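Local coordinates for protein alginate lyase (Paenibacillus sp. FPU-7, PDB 6KFN) that probably cleaves the polysaccharide alginate by beta-elimination, as an alginate lyase built on a right-handed parallel beta-helix that carries bound sodium ions, at residues Asp239-His244 with Thr257-Tyr262; Ala181-Ile186 with Thr203-Ala208; Gly156-Tyr161 with Ala248-Asn253. All coordinates share one frame; numbering follows the deposited sequence. Where two conformers were deposited one is given.

Contact 1: residues Asp239-His244 with Thr257-Tyr262. With NA (sodium ion), chain C.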
ATOM      1  N   ASP A 239     -14.942  12.067  -3.892  1.00  5.01           N
ATOM      2  CA  ASP A 239     -14.295  12.072  -5.192  1.00  4.68           C
ATOM      3  C   ASP A 239     -13.644  10.710  -5.368  1.00  4.26           C
ATOM      4  O   ASP A 239     -13.257  10.080  -4.393  1.00  4.85           O
ATOM      5  CB  ASP A 239     -13.207  13.144  -5.303  1.00  5.34           C
ATOM      6  CG  ASP A 239     -13.697  14.561  -5.151  1.00  5.29           C
ATOM      7  OD1 ASP A 239     -14.617  14.954  -5.901  1.00  6.62           O
ATOM      8  OD2 ASP A 239     -13.127  15.281  -4.284  1.00  6.14           O
ATOM      9  N   ALA A 240     -13.452  10.275  -6.624  1.00  4.48           N
ATOM     10  CA  ALA A 240     -12.654   9.064  -6.848  1.00  4.23           C
ATOM     11  C   ALA A 240     -11.188   9.303  -6.461  1.00  3.94           C
ATOM     12  O   ALA A 240     -10.603   8.563  -5.661  1.00  3.97           O
ATOM     13  CB  ALA A 240     -12.737   8.605  -8.298  1.00  4.52           C
ATOM     14  N   PHE A 241     -10.584  10.332  -7.076  1.00  3.94           N
ATOM     15  CA  PHE A 241      -9.169  10.622  -6.917  1.00  3.75           C
ATOM     16  C   PHE A 241      -9.016  12.119  -6.636  1.00  3.90           C
ATOM     17  O   PHE A 241      -9.716  12.938  -7.240  1.00  4.49           O
ATOM     18  CB  PHE A 241      -8.370  10.270  -8.191  1.00  4.18           C
ATOM     19  CG  PHE A 241      -8.646   8.880  -8.734  1.00  4.30           C
ATOM     20  CD1 PHE A 241      -8.490   7.749  -7.942  1.00  4.99           C
ATOM     21  CD2 PHE A 241      -9.056   8.709 -10.043  1.00  5.27           C
ATOM     22  CE1 PHE A 241      -8.718   6.485  -8.448  1.00  5.47           C
ATOM     23  CE2 PHE A 241      -9.285   7.441 -10.568  1.00  5.80           C
ATOM     24  CZ  PHE A 241      -9.128   6.334  -9.770  1.00  5.72           C
ATOM     25  N   GLN A 242      -8.096  12.446  -5.738  1.00  3.85           N
ATOM     26  CA  GLN A 242      -7.757  13.825  -5.434  1.00  3.97           C
ATOM     27  C   GLN A 242      -6.270  14.044  -5.603  1.00  3.61           C
ATOM     28  O   GLN A 242      -5.473  13.105  -5.503  1.00  4.07           O
ATOM     29  CB  GLN A 242      -8.160  14.187  -3.999  1.00  4.25           C
ATOM     30  CG  GLN A 242      -9.659  14.076  -3.772  1.00  4.79           C
ATOM     31  CD  GLN A 242     -10.078  14.227  -2.339  1.00  5.21           C
ATOM     32  OE1 GLN A 242      -9.265  14.168  -1.410  1.00  5.68           O
ATOM     33  NE2 GLN A 242     -11.367  14.377  -2.124  1.00  8.67           N
ATOM     34  N   VAL A 243      -5.911  15.307  -5.837  1.00  3.79           N
ATOM     35  CA  VAL A 243      -4.526  15.751  -5.851  1.00  3.80           C
ATOM     36  C   VAL A 243      -4.467  16.999  -4.965  1.00  4.04           C
ATOM     37  O   VAL A 243      -5.327  17.876  -5.101  1.00  4.67           O
ATOM     38  CB  VAL A 243      -4.004  16.060  -7.275  1.00  4.02           C
ATOM     39  CG1 VAL A 243      -2.486  16.160  -7.290  1.00  4.50           C
ATOM     40  CG2 VAL A 243      -4.473  15.021  -8.291  1.00  4.95           C
ATOM     41  N   HIS A 244      -3.498  17.062  -4.061  1.00  4.03           N
ATOM     42  CA  HIS A 244      -3.357  18.200  -3.136  1.00  4.41           C
ATOM     43  C   HIS A 244      -1.919  18.638  -3.081  1.00  4.32           C
ATOM     44  O   HIS A 244      -1.005  17.823  -3.242  1.00  4.71           O
ATOM     45  CB  HIS A 244      -3.801  17.823  -1.708  1.00  4.62           C
ATOM     46  CG  HIS A 244      -5.261  17.605  -1.524  1.00  4.71           C
ATOM     47  ND1 HIS A 244      -5.869  16.367  -1.630  1.00  5.18           N
ATOM     48  CD2 HIS A 244      -6.237  18.473  -1.178  1.00  5.85           C
ATOM     49  CE1 HIS A 244      -7.167  16.502  -1.358  1.00  5.64           C
ATOM     50  NE2 HIS A 244      -7.403  17.763  -1.088  1.00  6.35           N
ATOM     51  N   THR A 257      -4.909   7.757 -16.337  1.00  5.36           N
ATOM     52  CA  THR A 257      -5.310   7.254 -17.639  1.00  6.09           C
ATOM     53  C   THR A 257      -6.005   5.919 -17.515  1.00  5.31           C
ATOM     54  O   THR A 257      -5.600   5.040 -16.766  1.00  5.79           O
ATOM     55  CB  THR A 257      -4.169   7.158 -18.637  1.00  7.84           C
ATOM     56  OG1 THR A 257      -3.193   6.308 -18.114  1.00  9.31           O
ATOM     57  CG2 THR A 257      -3.570   8.502 -18.910  1.00 10.57           C
ATOM     58  N   GLY A 258      -7.059   5.737 -18.318  1.00  5.66           N
ATOM     59  CA  GLY A 258      -7.647   4.425 -18.475  1.00  5.89           C
ATOM     60  C   GLY A 258      -8.352   3.880 -17.247  1.00  5.64           C
ATOM     61  O   GLY A 258      -8.538   2.658 -17.187  1.00  6.37           O
ATOM     62  N   ASN A 259      -8.731   4.714 -16.299  1.00  4.94           N
ATOM     63  CA  ASN A 259      -9.403   4.245 -15.092  1.00  5.27           C
ATOM     64  C   ASN A 259     -10.916   4.227 -15.338  1.00  5.34           C
ATOM     65  O   ASN A 259     -11.415   5.021 -16.123  1.00  8.03           O
ATOM     66  CB  ASN A 259      -9.097   5.173 -13.906  1.00  4.85           C
ATOM     67  CG  ASN A 259      -7.614   5.240 -13.621  1.00  4.55           C
ATOM     68  OD1 ASN A 259      -7.032   4.308 -13.081  1.00  4.99           O
ATOM     69  ND2 ASN A 259      -6.984   6.348 -14.000  1.00  4.91           N
ATOM     70  N   THR A 260     -11.623   3.358 -14.634  1.00  5.04           N
ATOM     71  CA  THR A 260     -13.065   3.291 -14.673  1.00  5.12           C
ATOM     72  C   THR A 260     -13.582   3.406 -13.256  1.00  4.70           C
ATOM     73  O   THR A 260     -13.139   2.649 -12.378  1.00  5.40           O
ATOM     74  CB  THR A 260     -13.537   1.987 -15.308  1.00  6.50           C
ATOM     75  OG1 THR A 260     -13.041   1.917 -16.639  1.00  9.30           O
ATOM     76  CG2 THR A 260     -15.065   1.940 -15.341  1.00  9.12           C
ATOM     77  N   VAL A 261     -14.479   4.346 -13.025  1.00  4.82           N
ATOM     78  CA  VAL A 261     -15.018   4.567 -11.703  1.00  4.89           C
ATOM     79  C   VAL A 261     -16.528   4.592 -11.728  1.00  4.89           C
ATOM     80  O   VAL A 261     -17.160   5.219 -12.579  1.00  5.59           O
ATOM     81  CB  VAL A 261     -14.404   5.825 -11.046  1.00  5.15           C
ATOM     82  CG1 VAL A 261     -12.900   5.631 -10.803  1.00  5.68           C
ATOM     83  CG2 VAL A 261     -14.646   7.096 -11.858  1.00  6.04           C
ATOM     84  N   TYR A 262     -17.101   3.925 -10.720  1.00  4.81           N
ATOM     85  CA  TYR A 262     -18.535   3.772 -10.531  1.00  4.87           C
ATOM     86  C   TYR A 262     -18.889   4.578  -9.296  1.00  5.05           C
ATOM     87  O   TYR A 262     -18.659   4.136  -8.155  1.00  5.53           O
ATOM     88  CB  TYR A 262     -18.898   2.282 -10.386  1.00  6.00           C
ATOM     89  CG  TYR A 262     -18.564   1.462 -11.587  1.00  5.53           C
ATOM     90  CD1 TYR A 262     -19.458   1.337 -12.648  1.00  5.68           C
ATOM     91  CD2 TYR A 262     -17.329   0.829 -11.711  1.00  6.26           C
ATOM     92  CE1 TYR A 262     -19.140   0.636 -13.783  1.00  6.23           C
ATOM     93  CE2 TYR A 262     -16.992   0.130 -12.835  1.00  6.90           C
ATOM     94  CZ  TYR A 262     -17.904   0.010 -13.889  1.00  6.28           C
ATOM     95  OH  TYR A 262     -17.604  -0.674 -15.029  1.00  7.68           O
TER
HETATM   96 NA    NA C 402      -9.474  13.872   0.942  1.00  5.42          NA
HETATM   97  O   HOH W   1      -8.975  11.596   0.520  1.00  5.25           O
HETATM   98  O   HOH W   2      -7.236  14.340   1.574  1.00  9.18           O
HETATM   99  O   HOH W   3     -10.001  16.135   1.361  1.00 15.04           O
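Inside the right-handed parallel beta-helix, Ala240 and Phe241, at the corner leading into strand 241-243, meet Val261 of strand 260-262 and Asn259 just before it. The backbones stay well apart, the nearest CA atoms being those of Ala240 and Val261 at 7.0 Å, and every atom pair in the contact joins side chain to side chain. CG1 of Val261 does most of the touching on its side: it lies 3.9 Å from CB of Ala240 and 4.0 Å from CZ of Phe241, approaching the ring obliquely. The first torsion of Val261 (chi1 -65°) places CG1 beside the backbone N and anti to the carbonyl carbon, and this is the branch that reaches both partners. Asn259 comes in at the ring's edge, its CB 4.0 Å from CE2 of Phe241, with amide and ring planes 63° apart. Its amide is engaged elsewhere, OD1 accepting from the backbone N of Asn227 and ND2 donating to O of Ile224. All four residues are buried, and in the coil they join strand 241-243 to strand 260-262, which belongs to a different sheet. CB of Ala240 also sits over the centre of one face of Phe241, 4.0 Å above its plane, while the ring of Phe256, from strand 254-257, also meets Phe241. Gln242 serves the sodium site: OE1 binds the ion at 2.4 Å, together with OD1 of Asp212, the backbone O of Tyr210 and three waters. NE2 of Gln242 donates to the anti lone pair of Asp239 OD2 at 2.9 Å, which probably limits rotation of the amide.

Contact 2: residues Ala181-Ile186 with Thr203-Ala208. With NA (sodium ion), chain B.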
ATOM      1  N   ALA A 181      -9.389   4.586   5.717  1.00  4.54           N
ATOM      2  CA  ALA A 181      -8.911   5.817   5.121  1.00  4.47           C
ATOM      3  C   ALA A 181      -8.757   5.608   3.615  1.00  4.45           C
ATOM      4  O   ALA A 181      -9.421   4.752   3.044  1.00  5.02           O
ATOM      5  CB  ALA A 181      -7.657   6.334   5.844  1.00  4.84           C
ATOM      6  N   GLU A 182      -7.926   6.432   2.955  1.00  4.35           N
ATOM      7  CA  GLU A 182      -7.763   6.204   1.526  1.00  4.56           C
ATOM      8  C   GLU A 182      -7.255   4.795   1.279  1.00  3.97           C
ATOM      9  O   GLU A 182      -6.449   4.252   2.028  1.00  4.49           O
ATOM     10  CB  GLU A 182      -6.764   7.173   0.875  1.00  4.79           C
ATOM     11  CG  GLU A 182      -7.129   8.638   0.952  1.00  5.03           C
ATOM     12  CD  GLU A 182      -6.645   9.351   2.190  1.00  4.79           C
ATOM     13  OE1 GLU A 182      -6.111   8.747   3.119  1.00  5.64           O
ATOM     14  OE2 GLU A 182      -6.830  10.630   2.155  1.00  5.69           O
ATOM     15  N   HIS A 183      -7.656   4.230   0.146  1.00  4.08           N
ATOM     16  CA  HIS A 183      -7.018   3.000  -0.310  0.57  4.16           C
ATOM     17  C   HIS A 183      -5.539   3.202  -0.523  1.00  4.08           C
ATOM     18  O   HIS A 183      -4.738   2.342  -0.140  1.00  4.29           O
ATOM     19  CB  HIS A 183      -7.735   2.452  -1.552  0.57  3.80           C
ATOM     20  CG  HIS A 183      -9.066   1.895  -1.207  0.57  4.72           C
ATOM     21  ND1 HIS A 183      -9.766   1.078  -2.076  0.57  5.76           N
ATOM     22  CD2 HIS A 183      -9.763   1.933  -0.040  0.57  3.21           C
ATOM     23  CE1 HIS A 183     -10.887   0.726  -1.469  0.57  5.96           C
ATOM     24  NE2 HIS A 183     -10.921   1.235  -0.252  0.57  3.36           N
ATOM     25  N   ILE A 184      -5.156   4.327  -1.133  1.00  4.11           N
ATOM     26  CA  ILE A 184      -3.763   4.659  -1.357  1.00  4.01           C
ATOM     27  C   ILE A 184      -3.589   6.151  -1.058  1.00  3.75           C
ATOM     28  O   ILE A 184      -4.285   6.987  -1.626  1.00  4.40           O
ATOM     29  CB  ILE A 184      -3.273   4.354  -2.760  1.00  4.71           C
ATOM     30  CG1 ILE A 184      -3.604   2.892  -3.132  1.00  5.32           C
ATOM     31  CG2 ILE A 184      -1.775   4.626  -2.890  1.00  5.80           C
ATOM     32  CD1 ILE A 184      -3.428   2.563  -4.568  1.00  6.41           C
ATOM     33  N   ASP A 185      -2.646   6.462  -0.159  1.00  3.82           N
ATOM     34  CA  ASP A 185      -2.304   7.848   0.194  1.00  3.94           C
ATOM     35  C   ASP A 185      -0.853   8.044  -0.197  1.00  3.69           C
ATOM     36  O   ASP A 185       0.026   7.409   0.378  1.00  4.46           O
ATOM     37  CB  ASP A 185      -2.566   8.095   1.664  1.00  4.83           C
ATOM     38  CG  ASP A 185      -2.500   9.549   2.071  1.00  5.99           C
ATOM     39  OD1 ASP A 185      -2.271  10.392   1.223  1.00  8.33           O
ATOM     40  OD2 ASP A 185      -2.741   9.810   3.290  1.00  7.63           O
ATOM     41  N   ILE A 186      -0.626   8.862  -1.237  1.00  3.65           N
ATOM     42  CA  ILE A 186       0.707   9.090  -1.803  1.00  3.89           C
ATOM     43  C   ILE A 186       1.195  10.429  -1.258  1.00  3.84           C
ATOM     44  O   ILE A 186       0.655  11.471  -1.638  1.00  4.66           O
ATOM     45  CB  ILE A 186       0.653   9.075  -3.329  1.00  4.21           C
ATOM     46  CG1 ILE A 186       0.116   7.740  -3.846  1.00  4.98           C
ATOM     47  CG2 ILE A 186       2.029   9.386  -3.895  1.00  4.82           C
ATOM     48  CD1 ILE A 186      -0.128   7.680  -5.334  1.00  5.71           C
ATOM     49  N   THR A 203     -16.429   0.440  -0.093  1.00  4.61           N
ATOM     50  CA  THR A 203     -17.193   0.195   1.125  1.00  4.63           C
ATOM     51  C   THR A 203     -16.243   0.236   2.321  1.00  4.90           C
ATOM     52  O   THR A 203     -15.196  -0.413   2.295  1.00  4.97           O
ATOM     53  CB  THR A 203     -17.914  -1.149   1.005  1.00  5.67           C
ATOM     54  OG1 THR A 203     -18.772  -1.101  -0.137  1.00  5.60           O
ATOM     55  CG2 THR A 203     -18.685  -1.486   2.272  1.00  6.63           C
ATOM     56  N   GLY A 204     -16.608   1.002   3.334  1.00  4.95           N
ATOM     57  CA  GLY A 204     -15.823   1.129   4.537  1.00  4.99           C
ATOM     58  C   GLY A 204     -14.924   2.349   4.637  1.00  5.00           C
ATOM     59  O   GLY A 204     -14.476   2.670   5.745  1.00  5.68           O
ATOM     60  N   ILE A 205     -14.668   3.086   3.534  1.00  4.49           N
ATOM     61  CA  ILE A 205     -13.945   4.359   3.689  1.00  4.44           C
ATOM     62  C   ILE A 205     -14.806   5.243   4.593  1.00  4.51           C
ATOM     63  O   ILE A 205     -16.019   5.374   4.404  1.00  4.93           O
ATOM     64  CB  ILE A 205     -13.643   5.015   2.334  1.00  4.35           C
ATOM     65  CG1 ILE A 205     -12.625   4.155   1.564  1.00  4.60           C
ATOM     66  CG2 ILE A 205     -13.132   6.436   2.546  1.00  5.32           C
ATOM     67  CD1 ILE A 205     -12.219   4.736   0.208  1.00  4.99           C
ATOM     68  N   THR A 206     -14.179   5.829   5.617  1.00  4.56           N
ATOM     69  CA  THR A 206     -14.920   6.478   6.702  1.00  4.45           C
ATOM     70  C   THR A 206     -15.082   7.979   6.559  1.00  4.73           C
ATOM     71  O   THR A 206     -15.977   8.542   7.215  1.00  5.15           O
ATOM     72  CB  THR A 206     -14.220   6.264   8.064  1.00  4.98           C
ATOM     73  OG1 THR A 206     -12.911   6.844   8.056  1.00  5.00           O
ATOM     74  CG2 THR A 206     -14.221   4.794   8.469  1.00  5.53           C
ATOM     75  N   GLY A 207     -14.228   8.669   5.794  1.00  5.20           N
ATOM     76  CA  GLY A 207     -14.169  10.107   5.843  1.00  5.44           C
ATOM     77  C   GLY A 207     -13.297  10.675   6.958  1.00  5.58           C
ATOM     78  O   GLY A 207     -13.125  11.894   7.009  1.00  6.94           O
ATOM     79  N   ALA A 208     -12.767   9.845   7.845  1.00  5.49           N
ATOM     80  CA  ALA A 208     -11.983  10.354   8.966  1.00  6.06           C
ATOM     81  C   ALA A 208     -10.716  10.999   8.457  1.00  6.42           C
ATOM     82  O   ALA A 208     -10.075  10.526   7.529  1.00  6.79           O
ATOM     83  CB  ALA A 208     -11.590   9.202   9.876  1.00  7.13           C
TER
HETATM   84 NA    NA B 401      -4.614   9.647   4.897  1.00  8.11          NA
HETATM   85  O   HOH W   4      -5.529  11.673   4.071  1.00 15.32           O
HETATM   86  O   HOH W   5     -12.550   0.546   2.020  1.00  4.78           O
HETATM   87  O   HOH W   6      -3.124  10.794   6.439  1.00 21.89           O
HETATM   88  O   HOH W   7      -6.434   9.805   6.450  1.00 10.65           O
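Segments 181-186 and 203-208 approach at one end, where the CA atoms of Ala181 and Ile205 lie 5.4 Å apart, and separate toward strand 184-186. Segment 203-208 is irregular; at Gly204 and Gly207, where phi is positive (99° and 84°), a CB would crowd the preceding carbonyl O, and an ST turn follows Ile205, with the backbone N of Ala208 donating to OG1 of Thr206 at 3.0 Å. Ile205 is the side chain that spans the gap. Its CG1 packs against the backbone O of Ala181 at 3.6 Å, and CD1 reaches CD2 of His183 at 3.7 Å, in the one of its two deposited conformers described, coming obliquely to the imidazole. With CG1 anti to the carbonyl carbon and the chain extended beyond it (chi2 -178°), CD1 is carried to the CD2-NE2 side of the ring. Replacing Ile205 by an alanine removes CG1, CG2 and CD1 and would probably open a gap beside this imidazole conformer and the O of Ala181, leaving the ring with less to hold its orientation. In the beta-helix this joins the loop after strand 199-201 to the turn that leads into strand 184-186, one coil earlier. Polar linkage between the segments runs, in the same conformer, through a water in the plane of the His183 ring, at its edge: it lies 2.9 Å from NE2 of His183 and probably donates to O of Thr203. Away from Ile205, OE1 of Glu182 and OD2 of Asp185 both bind the same sodium ion, each at 2.5 Å, and Glu147 and three waters complete its shell. One of these waters also donates to OE2 of Glu182, so both carboxylate oxygens serve the site; OD1 of Asp185 forms a salt bridge with Lys218.

Contact 3: residues Gly156-Tyr161 with Ala248-Asn253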
ATOM      1  N   GLY A 156       5.332  17.059   8.119  1.00  7.48           N
ATOM      2  CA  GLY A 156       5.743  17.213   9.502  1.00  8.47           C
ATOM      3  C   GLY A 156       6.751  16.179   9.967  1.00  8.08           C
ATOM      4  O   GLY A 156       7.336  16.354  11.045  1.00 10.21           O
ATOM      5  N   LYS A 157       6.936  15.108   9.200  1.00  7.50           N
ATOM      6  CA  LYS A 157       7.893  14.056   9.511  0.67  5.64           C
ATOM      7  C   LYS A 157       9.087  14.039   8.559  1.00  6.62           C
ATOM      8  O   LYS A 157       9.947  13.165   8.720  1.00  6.90           O
ATOM      9  CB  LYS A 157       7.204  12.689   9.474  0.67  5.73           C
ATOM     10  CG  LYS A 157       6.210  12.528  10.612  0.67  9.11           C
ATOM     11  CD  LYS A 157       6.894  12.408  11.973  0.67 18.25           C
ATOM     12  CE  LYS A 157       5.853  12.296  13.121  0.67 19.94           C
ATOM     13  NZ  LYS A 157       5.021  11.118  12.878  0.67 33.10           N
ATOM     14  N   TRP A 158       9.215  15.001   7.631  1.00  6.12           N
ATOM     15  CA  TRP A 158      10.366  14.960   6.729  1.00  5.70           C
ATOM     16  C   TRP A 158      11.698  15.117   7.464  1.00  6.28           C
ATOM     17  O   TRP A 158      12.717  14.632   6.963  1.00  6.97           O
ATOM     18  CB  TRP A 158      10.269  16.063   5.675  1.00  5.95           C
ATOM     19  CG  TRP A 158       9.225  15.826   4.635  1.00  5.20           C
ATOM     20  CD1 TRP A 158       8.293  14.825   4.546  1.00  5.23           C
ATOM     21  CD2 TRP A 158       9.026  16.656   3.476  1.00  5.33           C
ATOM     22  NE1 TRP A 158       7.536  14.982   3.395  1.00  5.18           N
ATOM     23  CE2 TRP A 158       7.966  16.100   2.717  1.00  5.04           C
ATOM     24  CE3 TRP A 158       9.658  17.811   2.980  1.00  6.08           C
ATOM     25  CZ2 TRP A 158       7.557  16.648   1.514  1.00  5.27           C
ATOM     26  CZ3 TRP A 158       9.250  18.351   1.790  1.00  6.06           C
ATOM     27  CH2 TRP A 158       8.196  17.784   1.056  1.00  5.78           C
ATOM     28  N   ALA A 159      11.714  15.789   8.617  1.00  6.53           N
ATOM     29  CA  ALA A 159      12.937  15.885   9.411  1.00  7.41           C
ATOM     30  C   ALA A 159      13.273  14.587  10.123  1.00  8.47           C
ATOM     31  O   ALA A 159      14.385  14.450  10.644  1.00 10.16           O
ATOM     32  CB  ALA A 159      12.812  17.021  10.419  1.00  8.09           C
ATOM     33  N   THR A 160      12.335  13.648  10.200  1.00  7.62           N
ATOM     34  CA  THR A 160      12.484  12.386  10.896  1.00  8.27           C
ATOM     35  C   THR A 160      12.763  11.228   9.949  1.00  7.98           C
ATOM     36  O   THR A 160      13.611  10.383  10.219  1.00 11.13           O
ATOM     37  CB  THR A 160      11.202  12.100  11.718  1.00  9.58           C
ATOM     38  OG1 THR A 160      10.998  13.184  12.664  1.00 13.89           O
ATOM     39  CG2 THR A 160      11.264  10.808  12.481  1.00 11.72           C
ATOM     40  N   TYR A 161      12.021  11.150   8.858  1.00  7.03           N
ATOM     41  CA  TYR A 161      12.094  10.071   7.873  1.00  7.20           C
ATOM     42  C   TYR A 161      12.375  10.687   6.499  1.00  6.86           C
ATOM     43  O   TYR A 161      11.799  11.713   6.146  1.00  8.40           O
ATOM     44  CB  TYR A 161      10.795   9.284   7.805  1.00  7.68           C
ATOM     45  CG  TYR A 161      10.413   8.609   9.097  1.00  8.84           C
ATOM     46  CD1 TYR A 161      11.243   7.685   9.708  1.00 10.00           C
ATOM     47  CD2 TYR A 161       9.228   8.906   9.713  1.00 11.20           C
ATOM     48  CE1 TYR A 161      10.907   7.069  10.902  1.00 14.23           C
ATOM     49  CE2 TYR A 161       8.840   8.294  10.912  1.00 15.56           C
ATOM     50  CZ  TYR A 161       9.707   7.390  11.506  1.00 14.27           C
ATOM     51  OH  TYR A 161       9.383   6.769  12.704  1.00 18.89           O
ATOM     52  N   ALA A 248       4.754  23.611  -1.548  1.00  6.89           N
ATOM     53  CA  ALA A 248       4.780  24.136  -2.910  1.00  6.41           C
ATOM     54  C   ALA A 248       5.613  23.244  -3.838  1.00  5.87           C
ATOM     55  O   ALA A 248       6.695  22.752  -3.463  1.00  7.23           O
ATOM     56  CB  ALA A 248       5.317  25.557  -2.931  1.00  7.85           C
ATOM     57  N   GLY A 249       5.114  23.058  -5.057  1.00  6.08           N
ATOM     58  CA  GLY A 249       5.794  22.254  -6.039  1.00  6.54           C
ATOM     59  C   GLY A 249       5.583  20.763  -5.900  1.00  5.69           C
ATOM     60  O   GLY A 249       6.150  20.006  -6.689  1.00  6.55           O
ATOM     61  N   TRP A 250       4.783  20.347  -4.912  1.00  5.36           N
ATOM     62  CA  TRP A 250       4.347  18.963  -4.766  1.00  4.82           C
ATOM     63  C   TRP A 250       2.882  18.867  -5.183  1.00  4.52           C
ATOM     64  O   TRP A 250       2.225  19.859  -5.479  1.00  5.63           O
ATOM     65  CB  TRP A 250       4.644  18.453  -3.337  1.00  5.04           C
ATOM     66  CG  TRP A 250       6.117  18.369  -3.097  1.00  4.97           C
ATOM     67  CD1 TRP A 250       6.928  19.341  -2.552  1.00  5.26           C
ATOM     68  CD2 TRP A 250       6.994  17.311  -3.498  1.00  4.78           C
ATOM     69  NE1 TRP A 250       8.239  18.928  -2.561  1.00  5.50           N
ATOM     70  CE2 TRP A 250       8.304  17.696  -3.142  1.00  4.86           C
ATOM     71  CE3 TRP A 250       6.807  16.093  -4.154  1.00  4.81           C
ATOM     72  CZ2 TRP A 250       9.417  16.893  -3.439  1.00  5.36           C
ATOM     73  CZ3 TRP A 250       7.897  15.296  -4.430  1.00  5.32           C
ATOM     74  CH2 TRP A 250       9.198  15.704  -4.081  1.00  5.30           C
ATOM     75  N   GLY A 251       2.374  17.637  -5.286  1.00  4.43           N
ATOM     76  CA  GLY A 251       1.064  17.434  -5.907  1.00  4.31           C
ATOM     77  C   GLY A 251       1.063  17.834  -7.363  1.00  4.47           C
ATOM     78  O   GLY A 251       0.070  18.368  -7.872  1.00  4.95           O
ATOM     79  N   GLN A 252       2.184  17.565  -8.051  1.00  4.53           N
ATOM     80  CA  GLN A 252       2.395  17.991  -9.414  1.00  4.77           C
ATOM     81  C   GLN A 252       2.524  16.809 -10.354  1.00  4.72           C
ATOM     82  O   GLN A 252       3.102  15.758 -10.023  1.00  4.69           O
ATOM     83  CB  GLN A 252       3.623  18.887  -9.549  1.00  5.95           C
ATOM     84  CG  GLN A 252       3.562  20.120  -8.660  1.00  7.56           C
ATOM     85  CD  GLN A 252       2.409  21.034  -9.004  1.00  6.44           C
ATOM     86  OE1 GLN A 252       2.140  21.378 -10.146  1.00  8.38           O
ATOM     87  NE2 GLN A 252       1.680  21.451  -7.978  1.00  8.39           N
ATOM     88  N   ASN A 253       2.068  17.020 -11.589  1.00  4.84           N
ATOM     89  CA  ASN A 253       2.263  16.063 -12.660  1.00  5.08           C
ATOM     90  C   ASN A 253       1.729  14.685 -12.304  1.00  4.94           C
ATOM     91  O   ASN A 253       2.379  13.679 -12.539  1.00  6.47           O
ATOM     92  CB  ASN A 253       3.729  15.990 -13.111  1.00  5.46           C
ATOM     93  CG  ASN A 253       3.896  15.212 -14.393  1.00  6.68           C
ATOM     94  OD1 ASN A 253       3.084  15.350 -15.337  1.00 10.36           O
ATOM     95  ND2 ASN A 253       4.941  14.409 -14.477  1.00  6.39           N
TER
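The aromatic interaction is a T-shaped, edge-to-face pair between Trp158 and Trp250. Trp158 presents the edge of its six-membered ring to the face of the five-membered ring of Trp250; the centroids are 5.5 Å apart and the planes stand at 74°. CH2 of Trp158 does the touching, 3.8 Å from NE1 of Trp250 and offset toward the rim of that indole. An apolar approach beside it brings the same CH2 to 4.1 Å from CD1 of Trp250. The two backbones are far apart, with 13.6 Å between the CA atoms of Trp158 and Trp250, so the indoles alone span the interval. In Trp250 a near-perpendicular chi2 of 92° sets the face of the indole toward its partner.

Hydrogen bonds act within each segment or to residues beyond them. NE1 of Trp158 donates to O of Ser153, which probably helps to fix the turn of its ring. In 156-161 the backbone O of Lys157 accepts from N of both Thr160 and Tyr161; in 248-253 NE2 of Gln252 donates to O of Trp250 at 3.0 Å, from above the carbonyl plane.

At the surface of the beta-helix, the pair links the loop between strands 149-151 and 169-171 to the loop between strands 241-243 and 254-257, with Trp250 also resting on Val191 and Asn220 of intervening loops.

In the fold
Contacts 1 and 2 follow one another along the chain, their centres about 13 Å apart and nearest atoms about 6 Å apart. Strands 184-186 and 241-243 belong to the same parallel sheet, separated in it by strand 215-217, and each contact includes ligands of a different sodium ion. The side chain of Ile205 lies about 8 Å from the second ion, the one bound by Gln242. Contact 3 joins surface loops about 22 Å from contact 1 and about 20 Å from contact 2, centre to centre. Along the chain one segment of contact 1 falls between the two of contact 3, and the reverse, and the two contacts touch where CG1 of Val243 packs 3.4 Å from O of Gly251.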